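Local coordinates for dihydrofolate reductase (Moritella profunda, PDB 2ZZA), which probably catalyses the NADPH-dependent reduction of dihydrofolate to tetrahydrofolate, a key step in folate metabolism and in the supply of glycine, purine and DNA precursors, at residues 11-16 with 127-132; 43-48 with 62-67; 25-30 with 147-152. All blocks are in the same frame, centred on the assembly; numbering follows the deposited sequence.

Interaction 1: 11-16 with 127-132; sequences NNRVIG and FPDYEQ. With NAP (NADP nicotinamide-adenine-dinucleotide phosphate), chain C.
Arg13 and Phe127 join the approach to strand 14-16 to the loop that follows strand 125-126 through a reciprocal pair of hydrogen bonds. Phe127 N donates to Arg13 O at 2.8 Å, nearly straight at 169° and in the carbonyl plane. In return, Arg13 NE reaches back to Phe127 O at 2.7 Å; the oxygen sits at the edge of the guanidinium, in its plane. A water reinforces this second bond, accepting from Arg13 NH1 at 2.8 Å and donating to Phe127 O at 3.1 Å, so that one carbonyl oxygen is gripped twice. Beyond it, the guanidinium stacks on the Asp129 carboxylate with planes only 16° apart. Arg13 NH2 lies 4.0 Å from Asp129 OD2, a long salt bridge resting on charge alone, since no N-H points at the oxygen. The side chain bends at CG-CD (chi3 -56°), which swings the guanidinium so that Phe127 O is at its edge and Asp129 lies over one face. Ile15 adds an apolar touch, its CG2 being 4.0 Å from Phe127 CB, while its carbonyl O accepts from nicotinamide N7N at 3.1 Å. Backbone bonds of Ile15 with Thr125 and of Gly16 with Asp124 form the small antiparallel sheet of strands 14-16 and 125-126, and the Phe127 N to Arg13 O bond extends this pairing. Ile15 and Pro128 rest on helix 99-105, and Phe127 packs on strands 2-9 and 111-117.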
# COMPACT_ATOMS: atom_id res chain seq x y z
N ASN A 11 10.85 -6.94 -8.72
CA ASN A 11 10.58 -7.26 -10.11
C ASN A 11 9.40 -8.22 -10.21
O ASN A 11 9.10 -8.93 -9.25
CB ASN A 11 11.82 -7.87 -10.77
CG ASN A 11 12.98 -6.89 -10.83
OD1 ASN A 11 12.80 -5.72 -11.21
ND2 ASN A 11 14.18 -7.35 -10.48
N ASN A 12 8.74 -8.23 -11.36
CA ASN A 12 7.60 -9.11 -11.58
C ASN A 12 6.43 -8.73 -10.67
O ASN A 12 5.53 -9.53 -10.43
CB ASN A 12 7.98 -10.57 -11.34
CG ASN A 12 9.14 -11.02 -12.21
OD1 ASN A 12 9.09 -10.93 -13.44
ND2 ASN A 12 10.21 -11.51 -11.58
N ARG A 13 6.47 -7.51 -10.15
CA ARG A 13 5.42 -6.98 -9.28
C ARG A 13 5.23 -7.71 -7.95
O ARG A 13 4.17 -7.60 -7.33
CB ARG A 13 4.08 -6.94 -10.01
CG ARG A 13 4.12 -6.22 -11.36
CD ARG A 13 2.72 -5.81 -11.81
NE ARG A 13 1.79 -6.94 -11.87
CZ ARG A 13 1.72 -7.82 -12.87
NH1 ARG A 13 0.84 -8.80 -12.82
NH2 ARG A 13 2.52 -7.70 -13.93
N VAL A 14 6.25 -8.45 -7.50
CA VAL A 14 6.16 -9.16 -6.23
C VAL A 14 6.04 -8.15 -5.07
O VAL A 14 6.69 -7.10 -5.09
CB VAL A 14 7.44 -10.02 -5.97
CG1 VAL A 14 7.45 -10.51 -4.52
CG2 VAL A 14 7.48 -11.22 -6.93
N ILE A 15 5.20 -8.45 -4.08
CA ILE A 15 5.05 -7.56 -2.92
C ILE A 15 5.08 -8.33 -1.61
O ILE A 15 5.20 -7.74 -0.53
CB ILE A 15 3.72 -6.76 -2.96
CG1 ILE A 15 2.53 -7.72 -3.02
CG2 ILE A 15 3.73 -5.78 -4.13
CD1 ILE A 15 1.17 -7.02 -3.14
N GLY A 16 4.97 -9.66 -1.67
CA GLY A 16 4.99 -10.42 -0.44
C GLY A 16 5.16 -11.92 -0.55
O GLY A 16 5.01 -12.50 -1.62
N PHE A 127 1.40 -7.28 -7.09
CA PHE A 127 0.66 -6.05 -7.29
C PHE A 127 -0.07 -6.23 -8.62
O PHE A 127 0.43 -6.91 -9.52
CB PHE A 127 1.61 -4.85 -7.37
CG PHE A 127 0.92 -3.52 -7.31
CD1 PHE A 127 0.48 -3.01 -6.10
CD2 PHE A 127 0.70 -2.78 -8.47
CE1 PHE A 127 -0.19 -1.79 -6.03
CE2 PHE A 127 0.03 -1.55 -8.42
CZ PHE A 127 -0.41 -1.05 -7.20
N PRO A 128 -1.27 -5.64 -8.78
CA PRO A 128 -1.97 -5.80 -10.06
C PRO A 128 -1.22 -5.22 -11.26
O PRO A 128 -0.29 -4.42 -11.10
CB PRO A 128 -3.32 -5.12 -9.81
CG PRO A 128 -3.02 -4.12 -8.72
CD PRO A 128 -2.11 -4.90 -7.81
N ASP A 129 -1.63 -5.63 -12.45
CA ASP A 129 -1.01 -5.17 -13.70
C ASP A 129 -1.52 -3.77 -14.03
O ASP A 129 -2.33 -3.59 -14.94
CB ASP A 129 -1.36 -6.15 -14.84
CG ASP A 129 -0.56 -5.89 -16.10
OD1 ASP A 129 -0.87 -6.50 -17.15
OD2 ASP A 129 0.39 -5.08 -16.05
N TYR A 130 -1.04 -2.79 -13.28
CA TYR A 130 -1.45 -1.40 -13.46
C TYR A 130 -1.13 -0.83 -14.83
O TYR A 130 -1.77 0.13 -15.26
CB TYR A 130 -0.80 -0.51 -12.39
CG TYR A 130 0.72 -0.44 -12.49
CD1 TYR A 130 1.52 -1.47 -12.01
CD2 TYR A 130 1.34 0.65 -13.09
CE1 TYR A 130 2.92 -1.41 -12.10
CE2 TYR A 130 2.73 0.73 -13.20
CZ TYR A 130 3.51 -0.30 -12.70
OH TYR A 130 4.88 -0.22 -12.79
N GLU A 131 -0.15 -1.40 -15.51
CA GLU A 131 0.23 -0.91 -16.83
C GLU A 131 -0.84 -1.15 -17.89
O GLU A 131 -0.74 -0.63 -19.00
CB GLU A 131 1.55 -1.53 -17.27
CG GLU A 131 2.73 -1.15 -16.38
CD GLU A 131 4.07 -1.59 -16.95
OE1 GLU A 131 4.25 -2.80 -17.21
OE2 GLU A 131 4.94 -0.72 -17.15
N GLN A 132 -1.86 -1.93 -17.56
CA GLN A 132 -2.92 -2.21 -18.51
C GLN A 132 -3.75 -0.94 -18.67
O GLN A 132 -4.59 -0.86 -19.56
CB GLN A 132 -3.80 -3.36 -18.03
CG GLN A 132 -4.73 -3.02 -16.89
CD GLN A 132 -5.48 -4.22 -16.37
OE1 GLN A 132 -5.65 -5.22 -17.08
NE2 GLN A 132 -5.94 -4.14 -15.13
PA NAP C . -4.94 -8.78 1.92
O1A NAP C . -5.35 -8.19 0.63
O2A NAP C . -4.09 -7.76 2.83
O5B NAP C . -6.20 -9.19 2.82
C5B NAP C . -7.17 -10.11 2.30
C4B NAP C . -8.38 -10.19 3.23
O4B NAP C . -9.02 -8.91 3.37
C3B NAP C . -9.46 -11.11 2.66
O3B NAP C . -9.11 -12.46 2.94
C2B NAP C . -10.60 -10.67 3.58
O2B NAP C . -10.34 -11.10 4.91
C1B NAP C . -10.44 -9.15 3.52
N9A NAP C . -11.12 -8.59 2.33
C8A NAP C . -10.65 -8.54 1.09
N7A NAP C . -11.53 -7.93 0.30
C5A NAP C . -12.58 -7.58 1.05
C6A NAP C . -13.77 -6.92 0.80
N6A NAP C . -14.05 -6.47 -0.42
N1A NAP C . -14.62 -6.72 1.81
C2A NAP C . -14.35 -7.14 3.03
N3A NAP C . -13.22 -7.78 3.31
C4A NAP C . -12.32 -8.01 2.34
O3 NAP C . -4.05 -10.12 1.80
PN NAP C . -3.03 -10.44 0.60
O1N NAP C . -2.71 -11.82 1.02
O2N NAP C . -3.90 -10.09 -0.55
O5D NAP C . -2.03 -9.27 1.06
C5D NAP C . -1.05 -9.51 2.08
C4D NAP C . 0.31 -9.86 1.48
O4D NAP C . 0.73 -8.72 0.72
C3D NAP C . 1.35 -10.03 2.59
O3D NAP C . 2.48 -10.78 2.15
C2D NAP C . 1.76 -8.58 2.84
O2D NAP C . 3.06 -8.52 3.43
C1D NAP C . 1.86 -8.12 1.38
N1N NAP C . 1.87 -6.65 1.24
C2N NAP C . 2.93 -6.01 0.58
C3N NAP C . 2.89 -4.64 0.37
C7N NAP C . 4.03 -3.94 -0.37
O7N NAP C . 3.90 -2.79 -0.79
N7N NAP C . 5.13 -4.67 -0.54
C4N NAP C . 1.79 -3.91 0.80
C5N NAP C . 0.74 -4.53 1.46
C6N NAP C . 0.77 -5.90 1.68
P2B NAP C . -11.52 -11.79 5.76
O1X NAP C . -11.38 -11.54 7.22
O2X NAP C . -12.91 -11.23 5.17
O3X NAP C . -11.45 -13.35 5.39
O HOH W 1 -1.03 -9.36 -10.75

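Interaction 2: 43-48 with 62-67; sequences MGRNTF and VLSRQT. With NAP (NADP nicotinamide-adenine-dinucleotide phosphate), chain C.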
# COMPACT_ATOMS: atom_id res chain seq x y z
N MET A 43 -6.61 -1.16 4.50
CA MET A 43 -5.86 -2.39 4.26
C MET A 43 -6.71 -3.64 4.44
O MET A 43 -7.73 -3.63 5.12
CB MET A 43 -4.70 -2.45 5.24
CG MET A 43 -5.17 -2.56 6.69
SD MET A 43 -3.89 -2.37 7.92
CE MET A 43 -4.09 -0.65 8.34
N GLY A 44 -6.26 -4.74 3.84
CA GLY A 44 -6.99 -5.99 3.99
C GLY A 44 -6.60 -6.60 5.32
O GLY A 44 -5.59 -6.23 5.93
N ARG A 45 -7.40 -7.56 5.79
CA ARG A 45 -7.14 -8.22 7.06
C ARG A 45 -5.74 -8.84 7.12
O ARG A 45 -5.06 -8.74 8.13
CB ARG A 45 -8.18 -9.33 7.30
CG ARG A 45 -8.00 -10.09 8.61
CD ARG A 45 -8.43 -11.53 8.44
NE ARG A 45 -8.43 -12.30 9.68
CZ ARG A 45 -9.52 -12.86 10.21
NH1 ARG A 45 -9.44 -13.55 11.34
NH2 ARG A 45 -10.70 -12.71 9.61
N ASN A 46 -5.32 -9.49 6.04
CA ASN A 46 -4.01 -10.12 6.02
C ASN A 46 -2.88 -9.12 6.20
O ASN A 46 -1.94 -9.37 6.94
CB ASN A 46 -3.81 -10.91 4.72
CG ASN A 46 -4.78 -12.08 4.59
OD1 ASN A 46 -5.32 -12.57 5.58
ND2 ASN A 46 -4.98 -12.55 3.37
N THR A 47 -2.99 -7.98 5.52
CA THR A 47 -1.97 -6.95 5.63
C THR A 47 -1.93 -6.39 7.05
O THR A 47 -0.86 -6.13 7.60
CB THR A 47 -2.22 -5.80 4.63
OG1 THR A 47 -2.05 -6.28 3.30
CG2 THR A 47 -1.26 -4.64 4.87
N PHE A 48 -3.10 -6.20 7.66
CA PHE A 48 -3.09 -5.68 9.02
C PHE A 48 -2.34 -6.65 9.94
O PHE A 48 -1.52 -6.24 10.75
CB PHE A 48 -4.50 -5.49 9.57
CG PHE A 48 -4.51 -5.18 11.04
CD1 PHE A 48 -4.04 -3.95 11.51
CD2 PHE A 48 -4.89 -6.15 11.97
CE1 PHE A 48 -3.95 -3.69 12.88
CE2 PHE A 48 -4.80 -5.90 13.34
CZ PHE A 48 -4.33 -4.68 13.80
N VAL A 62 -9.40 -1.45 8.46
CA VAL A 62 -9.15 -2.82 8.03
C VAL A 62 -10.39 -3.49 7.45
O VAL A 62 -11.48 -3.43 8.04
CB VAL A 62 -8.62 -3.67 9.21
CG1 VAL A 62 -8.34 -5.10 8.76
CG2 VAL A 62 -7.37 -3.02 9.79
N LEU A 63 -10.22 -4.14 6.31
CA LEU A 63 -11.32 -4.82 5.64
C LEU A 63 -11.40 -6.29 5.99
O LEU A 63 -10.44 -7.04 5.84
CB LEU A 63 -11.18 -4.67 4.12
CG LEU A 63 -11.58 -3.32 3.52
CD1 LEU A 63 -10.77 -3.09 2.26
CD2 LEU A 63 -13.07 -3.31 3.22
N SER A 64 -12.57 -6.70 6.46
CA SER A 64 -12.81 -8.09 6.81
C SER A 64 -14.29 -8.36 6.85
O SER A 64 -15.06 -7.54 7.35
CB SER A 64 -12.20 -8.41 8.17
OG SER A 64 -12.55 -9.72 8.56
N ARG A 65 -14.70 -9.50 6.30
CA ARG A 65 -16.10 -9.87 6.31
C ARG A 65 -16.44 -10.71 7.54
O ARG A 65 -17.57 -11.15 7.70
CB ARG A 65 -16.47 -10.61 5.03
CG ARG A 65 -16.67 -9.66 3.87
CD ARG A 65 -17.07 -10.38 2.61
NE ARG A 65 -15.97 -11.16 2.05
CZ ARG A 65 -15.55 -11.05 0.80
NH1 ARG A 65 -14.54 -11.80 0.37
NH2 ARG A 65 -16.13 -10.20 -0.03
N GLN A 66 -15.45 -10.93 8.40
CA GLN A 66 -15.69 -11.69 9.61
C GLN A 66 -16.29 -10.67 10.58
O GLN A 66 -15.57 -9.88 11.19
CB GLN A 66 -14.39 -12.25 10.18
CG GLN A 66 -14.61 -13.28 11.28
CD GLN A 66 -13.31 -13.80 11.85
OE1 GLN A 66 -12.32 -13.92 11.14
NE2 GLN A 66 -13.32 -14.13 13.14
N THR A 67 -17.61 -10.70 10.71
CA THR A 67 -18.33 -9.76 11.56
C THR A 67 -17.80 -9.58 12.98
O THR A 67 -17.88 -8.48 13.53
CB THR A 67 -19.82 -10.13 11.65
OG1 THR A 67 -20.52 -9.09 12.33
CG2 THR A 67 -20.01 -11.44 12.40
PA NAP C . -4.94 -8.78 1.92
O1A NAP C . -5.35 -8.19 0.63
O2A NAP C . -4.09 -7.76 2.83
O5B NAP C . -6.20 -9.19 2.82
C5B NAP C . -7.17 -10.11 2.30
C4B NAP C . -8.38 -10.19 3.23
O4B NAP C . -9.02 -8.91 3.37
C3B NAP C . -9.46 -11.11 2.66
O3B NAP C . -9.11 -12.46 2.94
C2B NAP C . -10.60 -10.67 3.58
O2B NAP C . -10.34 -11.10 4.91
C1B NAP C . -10.44 -9.15 3.52
N9A NAP C . -11.12 -8.59 2.33
C8A NAP C . -10.65 -8.54 1.09
N7A NAP C . -11.53 -7.93 0.30
C5A NAP C . -12.58 -7.58 1.05
C6A NAP C . -13.77 -6.92 0.80
N6A NAP C . -14.05 -6.47 -0.42
N1A NAP C . -14.62 -6.72 1.81
C2A NAP C . -14.35 -7.14 3.03
N3A NAP C . -13.22 -7.78 3.31
C4A NAP C . -12.32 -8.01 2.34
O3 NAP C . -4.05 -10.12 1.80
PN NAP C . -3.03 -10.44 0.60
O1N NAP C . -2.71 -11.82 1.02
O2N NAP C . -3.90 -10.09 -0.55
O5D NAP C . -2.03 -9.27 1.06
C5D NAP C . -1.05 -9.51 2.08
C4D NAP C . 0.31 -9.86 1.48
O4D NAP C . 0.73 -8.72 0.72
C3D NAP C . 1.35 -10.03 2.59
O3D NAP C . 2.48 -10.78 2.15
C2D NAP C . 1.76 -8.58 2.84
O2D NAP C . 3.06 -8.52 3.43
C1D NAP C . 1.86 -8.12 1.38
N1N NAP C . 1.87 -6.65 1.24
C2N NAP C . 2.93 -6.01 0.58
C3N NAP C . 2.89 -4.64 0.37
C7N NAP C . 4.03 -3.94 -0.37
O7N NAP C . 3.90 -2.79 -0.79
N7N NAP C . 5.13 -4.67 -0.54
C4N NAP C . 1.79 -3.91 0.80
C5N NAP C . 0.74 -4.53 1.46
C6N NAP C . 0.77 -5.90 1.68
P2B NAP C . -11.52 -11.79 5.76
O1X NAP C . -11.38 -11.54 7.22
O2X NAP C . -12.91 -11.23 5.17
O3X NAP C . -11.45 -13.35 5.39
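The Arg45 guanidinium presents its edge to two oxygens lying in its plane: OE1 of Gln66 and O1X of the 2'-phosphate of the cofactor. It stands beside the C-terminal ends of the parallel strands 40-44 and 59-63 of a beta-alpha-beta unit, whose helix 45-51 begins just after Gly44. Arg45 grips Gln66 OE1 end-on with two nitrogens, NH1 at 2.9 Å and NH2 at a distance so short that its exact length is doubtful. Arg45 NH2 also donates to NADP O1X at 2.7 Å. Both nitrogens approach OE1 from one side of the amide, whose plane is turned 31° from the guanidinium. Arg45 also makes a cation-pi contact with Tyr69, and NE forms a salt bridge with Glu49. The other arginine, Arg65, lays one guanidinium face over adenine C6A, and the Phe48 ring has Met43 SD at its edge.

Leu63 N donates to Met43 O at 2.8 Å, fixing the pairing of Met43 with Val62 and Gly44 with Leu63. On the side of the sheet carrying Met43 and Val62, Val62 CG2 packs 3.8 Å from Phe48 CB, under the first turn of the helix. Nearby, that turn receives the pyrophosphate: Thr47 donates from both N and OG1 to NADP O2A, and Asn46 ND2 donates to bridging O3. Arg65 N meets phosphate O2X at 2.7 Å and an almost linear 178°. Ser64 OG, anti to its own N (chi1 174°), donates to O1X and closes an ST turn by accepting from Gln66 N at 3.1 Å.

Interaction 3: 25-30 with 147-152; sequences LPAELQ and DKNPHN. With FOL (folic acid), chain D.
Leu25 and Asn149 bring the two backbones within 4.9 Å, CA to CA, where the residue preceding helix 26-36 meets an irregular loop. The polar link is made by the Asn149 amide, which reaches the first turn of the helix. Its OD1 accepts from Ala27 N at 2.8 Å, with the donor in the carbonyl plane and on a lone pair, though the N-H...O angle is 147°. Asn149 CG lies anti to the carbonyl carbon (chi1 -64°), which carries the amide toward the helix start. There OD1 also sits 3.1 Å from Pro26 N, a contact without a hydrogen to share. The Pro26 ring meets the Asn149 side chain from the opposite direction, and its CD also lies 3.3 Å from Lys148 O.

Leu25 makes the main apolar contact; its CD2 branch lies against the loop, 3.8 Å from Pro150 CD and 3.8 Å from His151 ND1, approaching the imidazole at its edge rather than over a face. In the dihydrofolate reductase fold this joins the helix that flanks the substrate site to the hairpin loop between strands 135-143 and 153-160, corresponding to the GH loop of relatives. The loop residue is itself anchored, Asn149 N donating to Asp146 OD1. Tyr153, at the start of strand 153-160, touches Leu25, Ala27 and Glu28 from the sheet side. One residue beyond Ala27, Glu28 turns away from the loop into the folate pocket, where its OE1 accepts from pterin NA2 at 2.8 Å and 171° and also bonds Thr115 OG1.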
# COMPACT_ATOMS: atom_id res chain seq x y z
N LEU A 25 14.02 -2.75 3.83
CA LEU A 25 14.59 -1.46 3.48
C LEU A 25 13.99 -0.43 4.44
O LEU A 25 12.98 0.20 4.14
CB LEU A 25 14.25 -1.10 2.03
CG LEU A 25 14.79 -2.05 0.95
CD1 LEU A 25 14.21 -1.66 -0.40
CD2 LEU A 25 16.31 -1.99 0.91
N PRO A 26 14.61 -0.26 5.62
CA PRO A 26 14.08 0.71 6.59
C PRO A 26 13.81 2.09 6.02
O PRO A 26 12.78 2.70 6.33
CB PRO A 26 15.15 0.72 7.69
CG PRO A 26 16.40 0.29 6.98
CD PRO A 26 15.90 -0.80 6.06
N ALA A 27 14.71 2.59 5.18
CA ALA A 27 14.52 3.90 4.58
C ALA A 27 13.29 3.93 3.68
O ALA A 27 12.67 4.98 3.51
CB ALA A 27 15.76 4.29 3.79
N GLU A 28 12.95 2.80 3.08
CA GLU A 28 11.79 2.73 2.20
C GLU A 28 10.51 2.72 3.05
O GLU A 28 9.49 3.28 2.65
CB GLU A 28 11.85 1.49 1.30
CG GLU A 28 11.05 1.62 0.02
CD GLU A 28 9.55 1.51 0.23
OE1 GLU A 28 8.79 2.21 -0.48
OE2 GLU A 28 9.13 0.73 1.11
N LEU A 29 10.57 2.08 4.21
CA LEU A 29 9.42 2.05 5.12
C LEU A 29 9.15 3.46 5.64
O LEU A 29 8.01 3.82 5.92
CB LEU A 29 9.69 1.11 6.30
CG LEU A 29 9.44 -0.37 6.03
CD1 LEU A 29 9.77 -1.18 7.29
CD2 LEU A 29 7.99 -0.58 5.63
N GLN A 30 10.21 4.26 5.76
CA GLN A 30 10.06 5.64 6.22
C GLN A 30 9.41 6.45 5.09
O GLN A 30 8.74 7.44 5.34
CB GLN A 30 11.42 6.24 6.59
CG GLN A 30 11.99 5.72 7.91
CD GLN A 30 11.04 5.95 9.08
OE1 GLN A 30 10.55 7.07 9.29
NE2 GLN A 30 10.78 4.89 9.85
N ASP A 147 24.23 1.84 3.15
CA ASP A 147 24.58 1.27 4.43
C ASP A 147 23.49 0.39 5.06
O ASP A 147 23.72 -0.78 5.36
CB ASP A 147 24.90 2.42 5.39
CG ASP A 147 25.65 1.97 6.59
OD1 ASP A 147 25.71 2.73 7.58
OD2 ASP A 147 26.19 0.84 6.54
N LYS A 148 22.31 0.97 5.23
CA LYS A 148 21.19 0.29 5.87
C LYS A 148 20.08 -0.18 4.94
O LYS A 148 19.09 -0.76 5.39
CB LYS A 148 20.63 1.20 6.95
CG LYS A 148 21.73 1.86 7.77
CD LYS A 148 21.20 2.65 8.96
CE LYS A 148 22.36 3.31 9.69
NZ LYS A 148 21.91 4.03 10.91
N ASN A 149 20.24 0.08 3.65
CA ASN A 149 19.25 -0.31 2.64
C ASN A 149 20.04 -0.92 1.48
O ASN A 149 20.48 -0.21 0.57
CB ASN A 149 18.46 0.91 2.20
CG ASN A 149 17.65 1.50 3.34
OD1 ASN A 149 16.53 1.08 3.59
ND2 ASN A 149 18.24 2.45 4.05
N PRO A 150 20.22 -2.24 1.49
CA PRO A 150 20.97 -3.00 0.49
C PRO A 150 20.42 -3.15 -0.93
O PRO A 150 21.01 -3.85 -1.74
CB PRO A 150 21.16 -4.35 1.17
CG PRO A 150 19.85 -4.52 1.87
CD PRO A 150 19.61 -3.16 2.49
N HIS A 151 19.31 -2.50 -1.25
CA HIS A 151 18.76 -2.61 -2.60
C HIS A 151 18.45 -1.24 -3.18
O HIS A 151 17.99 -0.34 -2.47
CB HIS A 151 17.47 -3.42 -2.61
CG HIS A 151 17.62 -4.83 -2.11
ND1 HIS A 151 17.02 -5.27 -0.95
CD2 HIS A 151 18.28 -5.89 -2.62
CE1 HIS A 151 17.30 -6.55 -0.77
NE2 HIS A 151 18.06 -6.95 -1.77
N ASN A 152 18.71 -1.07 -4.48
CA ASN A 152 18.40 0.19 -5.13
C ASN A 152 16.89 0.19 -5.33
O ASN A 152 16.29 -0.87 -5.53
CB ASN A 152 19.06 0.29 -6.51
CG ASN A 152 20.56 0.13 -6.45
OD1 ASN A 152 21.24 0.76 -5.64
ND2 ASN A 152 21.10 -0.70 -7.34
N1 FOL D . 4.32 0.53 0.57
C2 FOL D . 5.62 0.83 0.45
NA2 FOL D . 6.00 1.83 -0.34
N3 FOL D . 6.58 0.12 1.19
C4 FOL D . 6.16 -0.90 2.05
O4 FOL D . 6.97 -1.53 2.72
C4A FOL D . 4.80 -1.18 2.15
N5 FOL D . 4.36 -2.09 3.02
C6 FOL D . 3.04 -2.28 3.17
C7 FOL D . 2.14 -1.54 2.41
N8 FOL D . 2.58 -0.65 1.54
C8A FOL D . 3.90 -0.44 1.39
C9 FOL D . 2.50 -3.29 4.19
N10 FOL D . 3.52 -3.69 5.17
C11 FOL D . 4.99 -1.19 8.11
C12 FOL D . 5.42 -2.51 8.02
C13 FOL D . 4.92 -3.35 7.03
C14 FOL D . 3.98 -2.87 6.12
C15 FOL D . 3.55 -1.55 6.20
C16 FOL D . 4.06 -0.71 7.19
C FOL D . 5.53 -0.28 9.21
O FOL D . 5.98 -0.75 10.25
N FOL D . 5.47 1.02 8.95
CA FOL D . 5.92 2.05 9.90
CB FOL D . 7.35 2.50 9.57
CG FOL D . 8.39 1.41 9.88
CD FOL D . 8.51 1.16 11.38
OE1 FOL D . 7.93 1.96 12.15
OE2 FOL D . 9.20 0.18 11.74
CT FOL D . 4.99 3.26 9.79
O1 FOL D . 4.39 3.40 8.70
O2 FOL D . 4.90 4.00 10.79

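The three contacts are arranged around the bound ligands without touching each other. Interactions 1 and 2 both meet NADP, but at different parts: 11-16 engages the nicotinamide, 43-48 with 62-67 the pyrophosphate, the 2'-phosphate and the adenine end; their centres are 21 Å apart and nearest atoms about 7 Å. Interaction 3 lies at the start of the helix that bears Glu28, which bonds the pterin, and its centre is 20 Å from interaction 1 and 27 Å from interaction 2, which lies on the opposite side of the chain's centre. The side chain of Ile15 is about 8 Å from folate and that of Glu28 about 7 Å from NADP, placing both near the meeting of the two ligands.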